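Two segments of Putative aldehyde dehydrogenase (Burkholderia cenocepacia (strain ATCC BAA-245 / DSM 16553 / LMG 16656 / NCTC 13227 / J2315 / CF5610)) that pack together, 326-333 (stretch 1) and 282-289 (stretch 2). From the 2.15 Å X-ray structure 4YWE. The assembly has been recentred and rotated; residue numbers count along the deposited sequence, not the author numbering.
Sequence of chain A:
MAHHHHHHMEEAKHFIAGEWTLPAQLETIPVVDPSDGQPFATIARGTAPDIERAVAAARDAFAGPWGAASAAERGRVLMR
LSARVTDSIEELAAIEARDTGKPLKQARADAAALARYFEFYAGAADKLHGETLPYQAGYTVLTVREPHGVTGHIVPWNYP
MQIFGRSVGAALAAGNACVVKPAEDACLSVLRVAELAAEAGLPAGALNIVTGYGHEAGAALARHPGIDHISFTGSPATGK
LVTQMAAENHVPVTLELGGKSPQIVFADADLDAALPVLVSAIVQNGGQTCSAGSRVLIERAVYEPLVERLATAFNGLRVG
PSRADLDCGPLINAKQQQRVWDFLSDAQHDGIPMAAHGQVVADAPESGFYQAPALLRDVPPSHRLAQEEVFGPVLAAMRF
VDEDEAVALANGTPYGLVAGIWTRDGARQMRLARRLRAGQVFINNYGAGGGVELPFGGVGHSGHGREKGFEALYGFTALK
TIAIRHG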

# COMPACT_ATOMS: atom_id res chain seq x y z
N LEU A 326 -24.64 22.93 29.50
CA LEU A 326 -25.47 23.66 28.55
C LEU A 326 -24.86 23.60 27.15
O LEU A 326 -24.04 22.73 26.86
CB LEU A 326 -25.65 25.10 29.00
CG LEU A 326 -26.24 25.25 30.41
CD1 LEU A 326 -26.28 26.71 30.83
CD2 LEU A 326 -27.63 24.64 30.48
N ASP A 327 -25.25 24.54 26.29
CA ASP A 327 -24.74 24.58 24.92
C ASP A 327 -23.25 24.92 24.90
O ASP A 327 -22.49 24.41 24.08
CB ASP A 327 -25.51 25.59 24.08
CG ASP A 327 -26.99 25.28 24.01
OD1 ASP A 327 -27.36 24.27 23.39
OD2 ASP A 327 -27.79 26.07 24.57
N CYS A 328 -22.85 25.79 25.82
CA CYS A 328 -21.48 26.27 25.85
C CYS A 328 -21.03 26.55 27.28
O CYS A 328 -21.85 26.91 28.14
CB CYS A 328 -21.34 27.53 24.99
SG CYS A 328 -19.64 28.09 24.74
N GLY A 329 -19.74 26.37 27.55
CA GLY A 329 -19.18 26.70 28.84
C GLY A 329 -18.33 27.95 28.78
O GLY A 329 -18.37 28.67 27.78
N PRO A 330 -17.56 28.22 29.84
CA PRO A 330 -16.66 29.37 29.86
C PRO A 330 -15.41 29.14 29.02
O PRO A 330 -15.15 28.00 28.61
CB PRO A 330 -16.29 29.49 31.34
CG PRO A 330 -16.36 28.09 31.84
CD PRO A 330 -17.50 27.45 31.10
N LEU A 331 -14.66 30.20 28.75
CA LEU A 331 -13.39 30.06 28.05
C LEU A 331 -12.31 29.66 29.06
O LEU A 331 -12.54 29.69 30.26
CB LEU A 331 -13.02 31.36 27.33
CG LEU A 331 -14.04 31.83 26.30
CD1 LEU A 331 -13.54 33.05 25.53
CD2 LEU A 331 -14.41 30.70 25.35
N ILE A 332 -11.14 29.29 28.56
CA ILE A 332 -10.12 28.65 29.39
C ILE A 332 -9.55 29.59 30.46
O ILE A 332 -9.21 29.14 31.56
CB ILE A 332 -9.00 28.04 28.51
CG1 ILE A 332 -8.09 27.14 29.35
CG2 ILE A 332 -8.21 29.13 27.81
CD1 ILE A 332 -8.80 25.96 29.97
N ASN A 333 -9.44 30.88 30.15
CA ASN A 333 -8.94 31.85 31.12
C ASN A 333 -9.27 33.29 30.74
O ASN A 333 -9.96 33.54 29.75
CB ASN A 333 -7.42 31.69 31.31
CG ASN A 333 -6.65 31.75 30.01
OD1 ASN A 333 -7.02 32.47 29.08
ND2 ASN A 333 -5.56 30.99 29.93
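Stretch 2 282-289: IVQNGGQT

This is a small, mostly buried loop-on-loop contact, in which one direct hydrogen bond, two bridging waters and a patch of close packing around a glycine hold a turn of stretch 2 against an extended run of stretch 1. Together the two sides bury 286 Å², and since neither partner presents a run of regular structure across the interface, there is no helix or strand crossing angle to quote.

Stretch 2 enters in helix, at Ile282 and Val283, and Gln284 is the first residue to leave helical phi/psi. Three residues with positive phi follow: Asn285 (56/34), Gly286 (58/30) and Gly287 (73/4). The chain coils tightly here, with backbone hydrogen bonds from Gly286 N to Val283 O (3.0 Å), Gly287 N to Gln284 O (3.0 Å) and Gln288 N to Asn285 O (2.9 Å). Side chains tie the same turn together: Asn285 ND2 donates to Gln288 O at 2.8 Å, and Gln288 NE2 makes a weak bond to Asn285 O at 3.3 Å.

The contacts run in the same order along both chains, from Val283 at Asp327 and Cys328, through Gly286 at Cys328 and Leu331, to Gln288 at Leu331 and Ile332. The closest CA atoms across the stretches are those of Cys328 and Gly286, 5.8 Å apart. At the first end, Val283 CG1 rests 3.4 Å from Asp327 O and 4.4 Å from Cys328 CB. Val283 O accepts a hydrogen bond from a water at 2.4 Å, and the same water donates to Asp327 O at 3.1 Å, joining two carbonyls that could not bond to each other directly.

In the middle, Gly286 turns its bare CA to stretch 1. Cys328 SG lies 3.6 Å from Gly286 CA, and Leu331 CD2 lies 3.8 Å from Gly286 O. A CB built here would point toward stretch 1 and come within 3.3 Å of Leu331 CD2, a tight fit, and 3.7 Å of Cys328 SG. Positive phi by itself also favours glycine, so conformation and packing both favour glycine at this position.

Gln288 anchors the far end and is the residue most covered by the other stretch, at 65 Å². Its CB points toward stretch 1, and an m, t side chain carries the amide to the backbone of Ile332, where Ile332 N donates to Gln288 OE1 at 3.1 Å with an angle of 152°. Around that acceptor, Leu331 CB and Ile332 CG2 each stand 3.7 Å from Gln288 OE1. The other amide atom works through water: Gln288 NE2 donates to a second water at 2.5 Å, which in turn donates to Pro330 O at 2.9 Å.

The rule to read here is economical: a glycine where the CA atoms come nearest, and a glutamine whose amide serves backbone groups on stretch 1, directly and through water.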

# COMPACT_ATOMS: atom_id res chain seq x y z
N ILE A 282 -18.92 25.65 15.62
CA ILE A 282 -18.28 26.84 16.17
C ILE A 282 -18.63 26.99 17.65
O ILE A 282 -17.99 27.75 18.38
CB ILE A 282 -18.67 28.11 15.37
CG1 ILE A 282 -17.76 29.29 15.72
CG2 ILE A 282 -20.14 28.46 15.60
CD1 ILE A 282 -16.29 29.00 15.58
N VAL A 283 -19.65 26.26 18.10
CA VAL A 283 -20.09 26.34 19.49
C VAL A 283 -19.34 25.32 20.35
O VAL A 283 -19.08 25.57 21.53
CB VAL A 283 -21.63 26.15 19.58
CG1 VAL A 283 -22.07 25.88 21.02
CG2 VAL A 283 -22.34 27.37 19.03
N GLN A 284 -18.98 24.19 19.74
CA GLN A 284 -18.25 23.13 20.43
C GLN A 284 -16.98 23.65 21.09
O GLN A 284 -16.16 24.32 20.44
CB GLN A 284 -17.91 22.00 19.46
CG GLN A 284 -17.12 20.86 20.08
CD GLN A 284 -16.70 19.82 19.06
OE1 GLN A 284 -16.92 19.98 17.86
NE2 GLN A 284 -16.09 18.74 19.53
N ASN A 285 -16.82 23.34 22.37
CA ASN A 285 -15.67 23.75 23.17
C ASN A 285 -15.48 25.27 23.15
O ASN A 285 -14.36 25.76 23.18
CB ASN A 285 -14.39 23.06 22.67
CG ASN A 285 -13.30 23.02 23.73
OD1 ASN A 285 -13.58 22.90 24.92
ND2 ASN A 285 -12.05 23.12 23.29
N GLY A 286 -16.59 26.00 23.10
CA GLY A 286 -16.55 27.45 23.07
C GLY A 286 -15.76 28.03 21.91
O GLY A 286 -15.17 29.10 22.02
N GLY A 287 -15.75 27.31 20.79
CA GLY A 287 -15.01 27.74 19.62
C GLY A 287 -13.50 27.60 19.77
O GLY A 287 -12.74 27.99 18.89
N GLN A 288 -13.08 27.02 20.89
CA GLN A 288 -11.66 26.81 21.16
C GLN A 288 -11.21 25.51 20.51
O GLN A 288 -10.83 24.55 21.20
CB GLN A 288 -11.40 26.80 22.66
CG GLN A 288 -11.79 28.11 23.35
CD GLN A 288 -11.67 28.05 24.86
OE1 GLN A 288 -11.01 28.89 25.48
NE2 GLN A 288 -12.32 27.06 25.47
N THR A 289 -11.25 25.49 19.18
CA THR A 289 -10.89 24.32 18.39
C THR A 289 -10.15 24.79 17.15
O THR A 289 -10.58 25.72 16.48
CB THR A 289 -12.13 23.50 17.99
OG1 THR A 289 -12.87 23.14 19.16
CG2 THR A 289 -11.72 22.24 17.23
O HOH W 1 -19.38 24.37 23.59
O HOH W 2 -12.69 26.73 27.93